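Local coordinates for putative GH105 family protein (Salmonella enterica subsp. enterica serovar Paratyphi A, PDB 3QWT) that is of unknown function but probably acts as a glycoside hydrolase, like the unsaturated rhamnogalacturonyl hydrolases of family GH105, at residues G211-G216 and N265-A270; N227-R232 and L284-H289; L237-P242 and F300-L305; D243-L248 and Y259-L264. One frame throughout, in Å; residues are numbered along the deposited sequence.

Interaction 1 of 4, residues G211-G216 and N265-A270; sequences GLWFHG and NAQIAA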
# COMPACT_ATOMS: atom_id res chain seq x y z
N GLY A 211 17.81 -24.42 31.26
CA GLY A 211 18.05 -23.48 30.18
C GLY A 211 18.83 -24.14 29.05
O GLY A 211 18.84 -23.65 27.91
N LEU A 212 19.47 -25.26 29.36
CA LEU A 212 20.16 -26.03 28.33
C LEU A 212 19.15 -26.95 27.62
O LEU A 212 17.99 -27.01 28.01
CB LEU A 212 21.32 -26.82 28.95
CG LEU A 212 22.35 -25.94 29.66
CD1 LEU A 212 23.32 -26.75 30.54
CD2 LEU A 212 23.10 -25.05 28.66
N TRP A 213 19.61 -27.68 26.61
CA TRP A 213 18.73 -28.53 25.81
C TRP A 213 19.05 -30.02 25.90
O TRP A 213 20.21 -30.42 26.07
CB TRP A 213 18.81 -28.13 24.34
CG TRP A 213 18.05 -26.90 23.98
CD1 TRP A 213 18.05 -25.71 24.64
CD2 TRP A 213 17.20 -26.73 22.84
NE1 TRP A 213 17.23 -24.81 23.98
CE2 TRP A 213 16.71 -25.41 22.88
CE3 TRP A 213 16.81 -27.58 21.79
CZ2 TRP A 213 15.83 -24.91 21.90
CZ3 TRP A 213 15.95 -27.09 20.83
CH2 TRP A 213 15.46 -25.76 20.89
N PHE A 214 18.03 -30.85 25.75
CA PHE A 214 18.24 -32.28 25.61
C PHE A 214 18.59 -32.64 24.17
O PHE A 214 18.09 -32.01 23.22
CB PHE A 214 17.01 -33.04 26.08
CG PHE A 214 16.72 -32.87 27.54
CD1 PHE A 214 17.63 -33.30 28.48
CD2 PHE A 214 15.56 -32.25 27.97
CE1 PHE A 214 17.38 -33.13 29.85
CE2 PHE A 214 15.31 -32.08 29.33
CZ PHE A 214 16.22 -32.52 30.26
N HIS A 215 19.41 -33.66 23.99
CA HIS A 215 19.81 -34.03 22.64
C HIS A 215 18.61 -34.44 21.77
O HIS A 215 18.42 -33.90 20.68
CB HIS A 215 20.87 -35.14 22.64
CG HIS A 215 21.38 -35.47 21.27
ND1 HIS A 215 22.00 -36.66 20.97
CD2 HIS A 215 21.35 -34.75 20.12
CE1 HIS A 215 22.33 -36.67 19.69
NE2 HIS A 215 21.95 -35.53 19.15
N GLY A 216 17.81 -35.38 22.26
CA GLY A 216 16.72 -35.92 21.47
C GLY A 216 15.37 -36.06 22.17
O GLY A 216 15.27 -36.01 23.40
N ASN A 265 18.81 -16.68 25.48
CA ASN A 265 19.28 -16.17 26.76
C ASN A 265 19.34 -17.22 27.86
O ASN A 265 20.36 -17.38 28.52
CB ASN A 265 18.42 -14.99 27.22
CG ASN A 265 19.10 -13.67 26.99
OD1 ASN A 265 19.78 -13.16 27.87
ND2 ASN A 265 18.94 -13.11 25.79
N ALA A 266 18.24 -17.94 28.04
CA ALA A 266 18.19 -19.00 29.03
C ALA A 266 19.36 -19.95 28.80
O ALA A 266 19.98 -20.42 29.75
CB ALA A 266 16.87 -19.73 28.95
N GLN A 267 19.68 -20.23 27.53
CA GLN A 267 20.80 -21.13 27.25
C GLN A 267 22.14 -20.48 27.60
O GLN A 267 22.97 -21.07 28.27
CB GLN A 267 20.84 -21.61 25.80
CG GLN A 267 21.88 -22.73 25.61
CD GLN A 267 22.19 -23.03 24.16
OE1 GLN A 267 22.56 -22.13 23.39
NE2 GLN A 267 22.06 -24.29 23.77
N ILE A 268 22.36 -19.27 27.11
CA ILE A 268 23.64 -18.61 27.30
C ILE A 268 23.93 -18.43 28.80
O ILE A 268 25.03 -18.68 29.27
CB ILE A 268 23.69 -17.31 26.46
CG1 ILE A 268 23.72 -17.66 24.96
CG2 ILE A 268 24.87 -16.46 26.83
CD1 ILE A 268 24.07 -16.48 24.00
N ALA A 269 22.91 -18.06 29.57
CA ALA A 269 23.09 -17.96 31.02
C ALA A 269 23.52 -19.29 31.62
O ALA A 269 24.41 -19.34 32.48
CB ALA A 269 21.80 -17.44 31.71
N ALA A 270 22.89 -20.38 31.18
CA ALA A 270 23.23 -21.70 31.73
C ALA A 270 24.63 -22.15 31.31
O ALA A 270 25.33 -22.87 32.04
CB ALA A 270 22.20 -22.72 31.34
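The indole of Trp213 meets the amide of Gln267 obliquely, with Gln267 NE2 4.3 Å from Trp213 CD1, while at the ring's edge, in its plane, lies the carbonyl oxygen of Gly211. Beyond the two segments, Val263 and Leu237 also touch this ring, as suits a large, mostly apolar side chain in a buried place. The flat amide of Gln267 is held at both ends: OE1 pairs with Thr238 OG1 and NE2 with Asn234 O, an economical way to satisfy a buried amide.

The backbones meet most closely at Gly211, whose CA lies 4.6 Å from the CA of Ala266 and 3.6 Å from the O of Ala266. Glycine suits this place on two counts: at its phi of 90° a CB would be jammed against the carbonyl O of the preceding residue, and it would also clash with Ala266 O. Its own O receives the CA-H of Gln267 (Gln267 CA to Gly211 O 3.3 Å), a weak polar contact with an angle at H of 129°. Small alanines make the close fit possible on the helix side. Leu212 has CG anti to its carbonyl carbon (chi1 -59°), which brings that atom to 3.6 Å from Ala270 CB, and its CD2 touches both Ala270 CB and, at 4.0 Å, Gln267 CG. His150 of the second subunit also packs on Ala266.

This is a connecting loop laid against a helix: the chain between helix 188-205 and strand 216-218 runs over helix 255-272 of the alpha/alpha toroid.

Interaction 2 of 4, residues N227-R232 and L284-H289; sequences NARWAR and LLDDPH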
# COMPACT_ATOMS: atom_id res chain seq x y z
N ASN A 227 18.16 -38.18 28.42
CA ASN A 227 18.12 -36.81 28.93
C ASN A 227 19.51 -36.19 28.93
O ASN A 227 19.92 -35.55 29.90
CB ASN A 227 17.52 -36.76 30.35
CG ASN A 227 16.02 -37.07 30.37
OD1 ASN A 227 15.44 -37.50 29.38
ND2 ASN A 227 15.41 -36.88 31.52
N ALA A 228 20.22 -36.36 27.82
CA ALA A 228 21.58 -35.87 27.71
C ALA A 228 21.65 -34.38 27.39
O ALA A 228 21.05 -33.90 26.42
CB ALA A 228 22.35 -36.68 26.65
N ARG A 229 22.38 -33.64 28.21
CA ARG A 229 22.58 -32.23 27.92
C ARG A 229 23.89 -32.15 27.16
O ARG A 229 24.92 -31.73 27.69
CB ARG A 229 22.53 -31.39 29.19
CG ARG A 229 21.19 -31.50 29.89
CD ARG A 229 21.10 -30.67 31.16
NE ARG A 229 19.78 -30.79 31.77
CZ ARG A 229 19.46 -31.68 32.70
NH1 ARG A 229 20.38 -32.52 33.14
NH2 ARG A 229 18.24 -31.75 33.20
N TRP A 230 23.83 -32.57 25.91
CA TRP A 230 25.02 -32.80 25.11
C TRP A 230 25.55 -31.51 24.52
O TRP A 230 24.79 -30.69 24.00
CB TRP A 230 24.73 -33.85 24.04
CG TRP A 230 25.84 -34.10 23.09
CD1 TRP A 230 27.11 -34.46 23.40
CD2 TRP A 230 25.78 -34.05 21.65
NE1 TRP A 230 27.85 -34.63 22.26
CE2 TRP A 230 27.05 -34.39 21.17
CE3 TRP A 230 24.77 -33.75 20.73
CZ2 TRP A 230 27.36 -34.43 19.80
CZ3 TRP A 230 25.07 -33.80 19.36
CH2 TRP A 230 26.35 -34.13 18.92
N ALA A 231 26.86 -31.33 24.60
CA ALA A 231 27.49 -30.06 24.21
C ALA A 231 27.28 -29.69 22.74
O ALA A 231 26.63 -28.69 22.44
CB ALA A 231 28.98 -30.08 24.55
N ARG A 232 27.83 -30.47 21.83
CA ARG A 232 27.73 -30.11 20.41
C ARG A 232 26.28 -29.79 20.01
O ARG A 232 26.02 -28.79 19.33
CB ARG A 232 28.38 -31.16 19.50
CG ARG A 232 28.21 -30.79 18.01
CD ARG A 232 29.37 -31.22 17.12
NE ARG A 232 29.47 -32.67 17.00
CZ ARG A 232 30.46 -33.39 17.52
NH1 ARG A 232 30.47 -34.70 17.36
NH2 ARG A 232 31.45 -32.80 18.17
N LEU A 284 29.43 -33.61 28.14
CA LEU A 284 28.16 -33.55 28.85
C LEU A 284 28.26 -32.32 29.71
O LEU A 284 29.04 -32.29 30.67
CB LEU A 284 27.92 -34.78 29.70
CG LEU A 284 27.02 -35.91 29.18
CD1 LEU A 284 26.46 -35.61 27.81
CD2 LEU A 284 27.78 -37.23 29.21
N LEU A 285 27.48 -31.30 29.36
CA LEU A 285 27.67 -29.95 29.88
C LEU A 285 27.56 -29.87 31.39
O LEU A 285 28.19 -29.02 32.01
CB LEU A 285 26.67 -28.97 29.27
CG LEU A 285 26.79 -28.68 27.77
CD1 LEU A 285 25.55 -27.86 27.27
CD2 LEU A 285 28.10 -27.95 27.45
N ASP A 286 26.73 -30.73 31.98
CA ASP A 286 26.50 -30.73 33.42
C ASP A 286 27.29 -31.86 34.13
O ASP A 286 26.99 -32.22 35.26
CB ASP A 286 25.00 -30.82 33.74
CG ASP A 286 24.35 -32.07 33.17
OD1 ASP A 286 24.88 -32.67 32.20
OD2 ASP A 286 23.29 -32.47 33.69
N ASP A 287 28.29 -32.39 33.43
CA ASP A 287 29.16 -33.43 33.98
C ASP A 287 30.63 -32.99 33.91
O ASP A 287 31.31 -33.24 32.92
CB ASP A 287 28.95 -34.76 33.23
CG ASP A 287 29.74 -35.91 33.83
OD1 ASP A 287 30.64 -35.65 34.66
OD2 ASP A 287 29.47 -37.09 33.48
N PRO A 288 31.11 -32.34 34.97
CA PRO A 288 32.45 -31.75 35.03
C PRO A 288 33.53 -32.80 34.82
O PRO A 288 34.70 -32.45 34.69
CB PRO A 288 32.55 -31.26 36.47
CG PRO A 288 31.15 -31.16 36.94
CD PRO A 288 30.42 -32.26 36.27
N HIS A 289 33.15 -34.07 34.79
CA HIS A 289 34.14 -35.11 34.56
C HIS A 289 34.13 -35.65 33.12
O HIS A 289 34.95 -36.52 32.79
CB HIS A 289 34.00 -36.24 35.59
CG HIS A 289 32.96 -37.27 35.24
ND1 HIS A 289 32.89 -37.88 34.01
CD2 HIS A 289 31.96 -37.80 35.98
CE1 HIS A 289 31.89 -38.74 34.00
NE2 HIS A 289 31.31 -38.71 35.18
O HOH W 1 23.67 -34.13 30.58
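Arg229 and Leu285 are joined through their backbones, Leu285 N donating to Arg229 O at 3.1 Å with an N-H...O angle of 167°, beside a single beta bridge between Trp230 and Leu284. Leu284 then opens a type I turn, closed by the bond from Asp287 N to Leu284 O.

The side chain of Arg229, extended from CG to NE, crosses that of Asp286 at about a right angle and forms a salt bridge, NH1 to Asp286 OD2 at 3.0 Å. The donor comes from above the carboxylate plane. Only NH1 meets OD2, with the planes 77° apart, so the contact is not a side-by-side, two-bond pair. NH2 forms a salt bridge with Asp207 OD2, so Arg229 joins two acids. A water links the other carboxylate oxygen, Asp286 OD1, to the backbone N of Arg229.

Trp230 is the N-cap residue of helix 231-248, so the bridge lies just where a loop of the alpha/alpha toroid enters that helix. The Trp230 ring also meets those of His215 and Tyr354; a glycerol about 6 Å from its side chain, probably from the crystallisation liquor, only hints at a pocket nearby.

The rest of the contact is apolar. Leu285 CD2 packs on Ala231 CB at 3.7 Å, where the small methyl leaves room for the leucine, and Leu284 CD1 comes to 4.2 Å from Trp230 CA.

Interaction 3 of 4, residues L237-P242 and F300-L305; sequences LTIVIP and FAYGIL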
# COMPACT_ATOMS: atom_id res chain seq x y z
N LEU A 237 22.29 -24.81 18.61
CA LEU A 237 21.25 -23.83 18.86
C LEU A 237 21.84 -22.46 19.08
O LEU A 237 21.29 -21.47 18.60
CB LEU A 237 20.36 -24.23 20.03
CG LEU A 237 19.12 -24.86 19.41
CD1 LEU A 237 18.93 -26.25 19.96
CD2 LEU A 237 17.89 -23.97 19.59
N THR A 238 22.94 -22.42 19.81
CA THR A 238 23.62 -21.16 20.03
C THR A 238 24.05 -20.57 18.69
O THR A 238 24.23 -19.36 18.57
CB THR A 238 24.86 -21.35 20.88
OG1 THR A 238 24.65 -22.45 21.77
CG2 THR A 238 25.13 -20.10 21.66
N ILE A 239 24.25 -21.45 17.71
CA ILE A 239 24.62 -21.02 16.36
C ILE A 239 23.39 -20.59 15.56
O ILE A 239 23.40 -19.53 14.94
CB ILE A 239 25.29 -22.16 15.59
CG1 ILE A 239 26.71 -22.39 16.13
CG2 ILE A 239 25.28 -21.84 14.11
CD1 ILE A 239 27.39 -23.65 15.61
N VAL A 240 22.35 -21.42 15.60
CA VAL A 240 21.20 -21.25 14.72
C VAL A 240 20.29 -20.10 15.12
O VAL A 240 19.86 -19.30 14.28
CB VAL A 240 20.37 -22.54 14.64
CG1 VAL A 240 19.05 -22.26 13.99
CG2 VAL A 240 21.09 -23.59 13.86
N ILE A 241 19.98 -19.99 16.40
CA ILE A 241 19.07 -18.94 16.82
C ILE A 241 19.52 -17.56 16.32
O ILE A 241 18.71 -16.78 15.80
CB ILE A 241 18.84 -18.95 18.33
CG1 ILE A 241 18.08 -20.23 18.72
CG2 ILE A 241 18.05 -17.71 18.77
CD1 ILE A 241 17.87 -20.41 20.21
N PRO A 242 20.81 -17.25 16.47
CA PRO A 242 21.24 -15.92 16.05
C PRO A 242 21.19 -15.80 14.54
O PRO A 242 20.79 -14.75 14.03
CB PRO A 242 22.68 -15.85 16.55
CG PRO A 242 22.71 -16.78 17.70
CD PRO A 242 21.83 -17.92 17.28
N PHE A 300 29.57 -22.52 20.51
CA PHE A 300 29.18 -21.69 21.63
C PHE A 300 29.84 -20.32 21.52
O PHE A 300 29.18 -19.29 21.62
CB PHE A 300 29.59 -22.37 22.92
CG PHE A 300 28.73 -23.54 23.27
CD1 PHE A 300 27.40 -23.59 22.88
CD2 PHE A 300 29.24 -24.60 24.02
CE1 PHE A 300 26.60 -24.67 23.22
CE2 PHE A 300 28.44 -25.68 24.36
CZ PHE A 300 27.12 -25.71 23.96
N ALA A 301 31.15 -20.32 21.29
CA ALA A 301 31.88 -19.07 21.14
C ALA A 301 31.21 -18.23 20.07
O ALA A 301 30.91 -17.06 20.29
CB ALA A 301 33.33 -19.35 20.78
N TYR A 302 30.98 -18.84 18.91
CA TYR A 302 30.37 -18.11 17.81
C TYR A 302 29.06 -17.43 18.23
O TYR A 302 28.92 -16.21 18.11
CB TYR A 302 30.11 -19.02 16.62
CG TYR A 302 29.30 -18.35 15.54
CD1 TYR A 302 29.90 -17.46 14.66
CD2 TYR A 302 27.94 -18.59 15.40
CE1 TYR A 302 29.16 -16.83 13.67
CE2 TYR A 302 27.20 -17.97 14.42
CZ TYR A 302 27.81 -17.09 13.55
OH TYR A 302 27.07 -16.48 12.56
N GLY A 303 28.12 -18.23 18.72
CA GLY A 303 26.79 -17.74 19.04
C GLY A 303 26.81 -16.66 20.10
O GLY A 303 26.15 -15.62 19.97
N ILE A 304 27.57 -16.90 21.16
CA ILE A 304 27.66 -15.94 22.24
C ILE A 304 28.25 -14.63 21.73
O ILE A 304 27.76 -13.56 22.05
CB ILE A 304 28.47 -16.50 23.41
CG1 ILE A 304 27.76 -17.72 23.98
CG2 ILE A 304 28.66 -15.43 24.49
CD1 ILE A 304 28.52 -18.44 25.10
N LEU A 305 29.28 -14.73 20.91
CA LEU A 305 29.85 -13.53 20.29
C LEU A 305 28.80 -12.79 19.48
O LEU A 305 28.64 -11.59 19.61
CB LEU A 305 31.01 -13.91 19.38
CG LEU A 305 32.36 -14.13 20.06
CD1 LEU A 305 33.38 -14.68 19.06
CD2 LEU A 305 32.82 -12.82 20.67
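Gly303 and Thr238 bring two helices together backbone to backbone: the axes of the short segments approach to 7.7 Å and run in the same general direction, 34° apart. The tightest meeting is a CA-H...O contact, Gly303 CA to Thr238 O at 3.1 Å, with an angle at H of 132°. Glycine suits this spot because it has no CB to hold the helices apart. The acceptor has a reason to be available as well: Pro242, four residues on, lacks the N-H that would normally bond to it, and the helix is kinked there.

Polar contact with an aromatic edge comes next. Thr238 OG1 sits close to the plane of the Phe300 ring, 3.2 Å from Phe300 CD1 and 3.3 Å from CE1, where the slightly positive ring hydrogens probably favour an oxygen. OG1 is hydrogen-bonded to Gln267 OE1 and lies in hydrogen-bonding range of Asn234 O, which satisfies the buried hydroxyl. Tyr302 OH likewise turns outside the pair of segments, to Asp243 and Lys306.

The apolar contacts are looser. Ile239 CG1 approaches Tyr302 CD2 at 4.1 Å, the two side chains crossing at about a right angle. Thr238 CG2 lies 4.2 Å from Ile304 CG1.

Close, roughly parallel helices near the chain's centre fit the inner ring of an alpha/alpha toroid; a glycerol about 4 Å from the Tyr302 side chain, probably from the crystallisation liquor, may mark a pocket there.

Interaction 4 of 4, residues D243-L248 and Y259-L264; sequences DFLELL and YLVQVL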
# COMPACT_ATOMS: atom_id res chain seq x y z
N ASP A 243 21.57 -16.86 13.83
CA ASP A 243 21.53 -16.80 12.38
C ASP A 243 20.11 -16.75 11.86
O ASP A 243 19.80 -16.03 10.91
CB ASP A 243 22.32 -17.95 11.76
CG ASP A 243 23.83 -17.73 11.85
OD1 ASP A 243 24.27 -16.80 12.56
OD2 ASP A 243 24.57 -18.49 11.22
N PHE A 244 19.23 -17.50 12.51
CA PHE A 244 17.83 -17.52 12.14
C PHE A 244 17.21 -16.14 12.40
O PHE A 244 16.51 -15.58 11.54
CB PHE A 244 17.12 -18.62 12.93
CG PHE A 244 15.70 -18.87 12.51
CD1 PHE A 244 15.39 -19.08 11.19
CD2 PHE A 244 14.69 -18.88 13.44
CE1 PHE A 244 14.10 -19.30 10.81
CE2 PHE A 244 13.40 -19.10 13.07
CZ PHE A 244 13.10 -19.31 11.75
N LEU A 245 17.51 -15.56 13.56
CA LEU A 245 16.97 -14.25 13.90
C LEU A 245 17.39 -13.20 12.89
O LEU A 245 16.62 -12.30 12.53
CB LEU A 245 17.44 -13.82 15.27
CG LEU A 245 16.73 -14.49 16.45
CD1 LEU A 245 17.33 -13.96 17.74
CD2 LEU A 245 15.24 -14.23 16.38
N GLU A 246 18.63 -13.30 12.45
CA GLU A 246 19.16 -12.33 11.52
C GLU A 246 18.46 -12.49 10.17
O GLU A 246 18.11 -11.49 9.54
CB GLU A 246 20.67 -12.52 11.39
CG GLU A 246 21.33 -11.63 10.35
CD GLU A 246 22.84 -11.84 10.33
OE1 GLU A 246 23.56 -10.96 10.83
OE2 GLU A 246 23.30 -12.89 9.83
N LEU A 247 18.27 -13.74 9.75
CA LEU A 247 17.42 -14.04 8.62
C LEU A 247 16.03 -13.43 8.75
O LEU A 247 15.54 -12.81 7.81
CB LEU A 247 17.29 -15.55 8.40
CG LEU A 247 18.17 -16.12 7.29
CD1 LEU A 247 18.05 -17.63 7.23
CD2 LEU A 247 17.81 -15.49 5.94
N LEU A 248 15.39 -13.59 9.91
CA LEU A 248 13.99 -13.20 10.04
C LEU A 248 13.83 -11.68 10.02
O LEU A 248 12.83 -11.17 9.54
CB LEU A 248 13.36 -13.78 11.31
CG LEU A 248 13.00 -15.26 11.30
CD1 LEU A 248 12.51 -15.74 12.67
CD2 LEU A 248 11.98 -15.55 10.24
N TYR A 259 10.57 -14.29 21.72
CA TYR A 259 10.54 -15.64 22.27
C TYR A 259 11.86 -16.36 21.97
O TYR A 259 12.38 -17.11 22.81
CB TYR A 259 9.34 -16.45 21.78
CG TYR A 259 9.29 -17.84 22.37
CD1 TYR A 259 8.95 -18.04 23.70
CD2 TYR A 259 9.61 -18.95 21.61
CE1 TYR A 259 8.90 -19.30 24.24
CE2 TYR A 259 9.57 -20.22 22.14
CZ TYR A 259 9.22 -20.39 23.46
OH TYR A 259 9.18 -21.66 24.00
N LEU A 260 12.43 -16.11 20.80
CA LEU A 260 13.69 -16.75 20.43
C LEU A 260 14.87 -16.17 21.20
O LEU A 260 15.77 -16.89 21.62
CB LEU A 260 13.95 -16.66 18.93
CG LEU A 260 12.97 -17.44 18.05
CD1 LEU A 260 13.33 -17.31 16.57
CD2 LEU A 260 12.91 -18.91 18.49
N VAL A 261 14.87 -14.85 21.37
CA VAL A 261 15.87 -14.20 22.17
C VAL A 261 15.84 -14.78 23.59
O VAL A 261 16.88 -14.98 24.20
CB VAL A 261 15.65 -12.68 22.21
CG1 VAL A 261 16.52 -12.02 23.31
CG2 VAL A 261 15.91 -12.07 20.83
N GLN A 262 14.65 -15.06 24.10
CA GLN A 262 14.49 -15.63 25.43
C GLN A 262 15.09 -17.02 25.55
O GLN A 262 15.78 -17.32 26.53
CB GLN A 262 13.01 -15.69 25.82
CG GLN A 262 12.77 -16.29 27.21
CD GLN A 262 12.59 -17.81 27.19
OE1 GLN A 262 12.77 -18.48 28.20
NE2 GLN A 262 12.20 -18.36 26.04
N VAL A 263 14.82 -17.88 24.57
CA VAL A 263 15.39 -19.22 24.55
C VAL A 263 16.91 -19.17 24.49
O VAL A 263 17.61 -19.90 25.21
CB VAL A 263 14.87 -20.01 23.35
CG1 VAL A 263 15.69 -21.33 23.15
CG2 VAL A 263 13.36 -20.26 23.51
N LEU A 264 17.42 -18.29 23.63
CA LEU A 264 18.86 -18.10 23.51
C LEU A 264 19.44 -17.66 24.86
O LEU A 264 20.45 -18.21 25.33
CB LEU A 264 19.19 -17.07 22.44
CG LEU A 264 20.70 -16.84 22.25
CD1 LEU A 264 21.36 -18.10 21.73
CD2 LEU A 264 20.95 -15.68 21.31
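Leu260 CD1 is the methyl on which the tight part of this contact converges. Leu245 CD2 lies 3.6 Å from it, Phe244 CD2 reaches it at 3.8 Å with the ring presenting its edge, and Leu248 CD1 stands a little farther off at 4.3 Å. Leu245 and Leu260 pass alongside one another, pointing opposite ways, and Leu245 CD2 also lies 3.8 Å from Leu260 CB. In Phe244, CG is anti to the backbone N (chi1 -172°), which sets CG closer than CB to the Leu260 methyl; Leu248 CD1 lies 3.5 Å above one face of the ring, offset toward the rim. On the helix 188-205 side, Phe198 meets both Phe244 and Leu260, extending the apolar cluster.

The other side is thinner. There Leu245 CD1 touches Val261 CG2 at 3.9 Å, the side chains crossing at about a right angle, and Val261 is partly exposed. A compact branched residue suits this margin, giving one methyl to the packing. Overall the axes of the two short helical segments stay 10.9 Å apart and run nearly antiparallel, at 164°, a spacing filled by long leucines, as expected of consecutive helices joined by a short connection.

Polar groups of the same helices look elsewhere: Asp243 and Glu246 form salt bridges with Lys306, and Gln262 bonds to Gln203 of the second subunit. Across the contact itself the chemistry is wholly apolar, and between these two segments cohesion probably comes from the fit of the branches and the exclusion of water.

How the interactions relate
All four contacts are buried. Interaction 3, which joins helix 231-248 to helix 294-309, is the most central, its centre about 8 Å from that of the chain; the others sit at about 15 to 17 Å. Interaction 2 carries the exposed Asp286, while interactions 1 and 4, with partly exposed alanines and Val261, border the second subunit. Helix 231-248 serves interactions 2, 3 and 4, and helix 255-272 interactions 1 and 4. Interaction 2, among the loops, depends on charge, a backbone bond and water; interaction 4 is purely apolar; interactions 1 and 3 combine close backbone approach with buried polar groups. Gln267 and Thr238 join those two, Tyr302 and Asp243 interactions 3 and 4, His215 and Ala228 interactions 1 and 2.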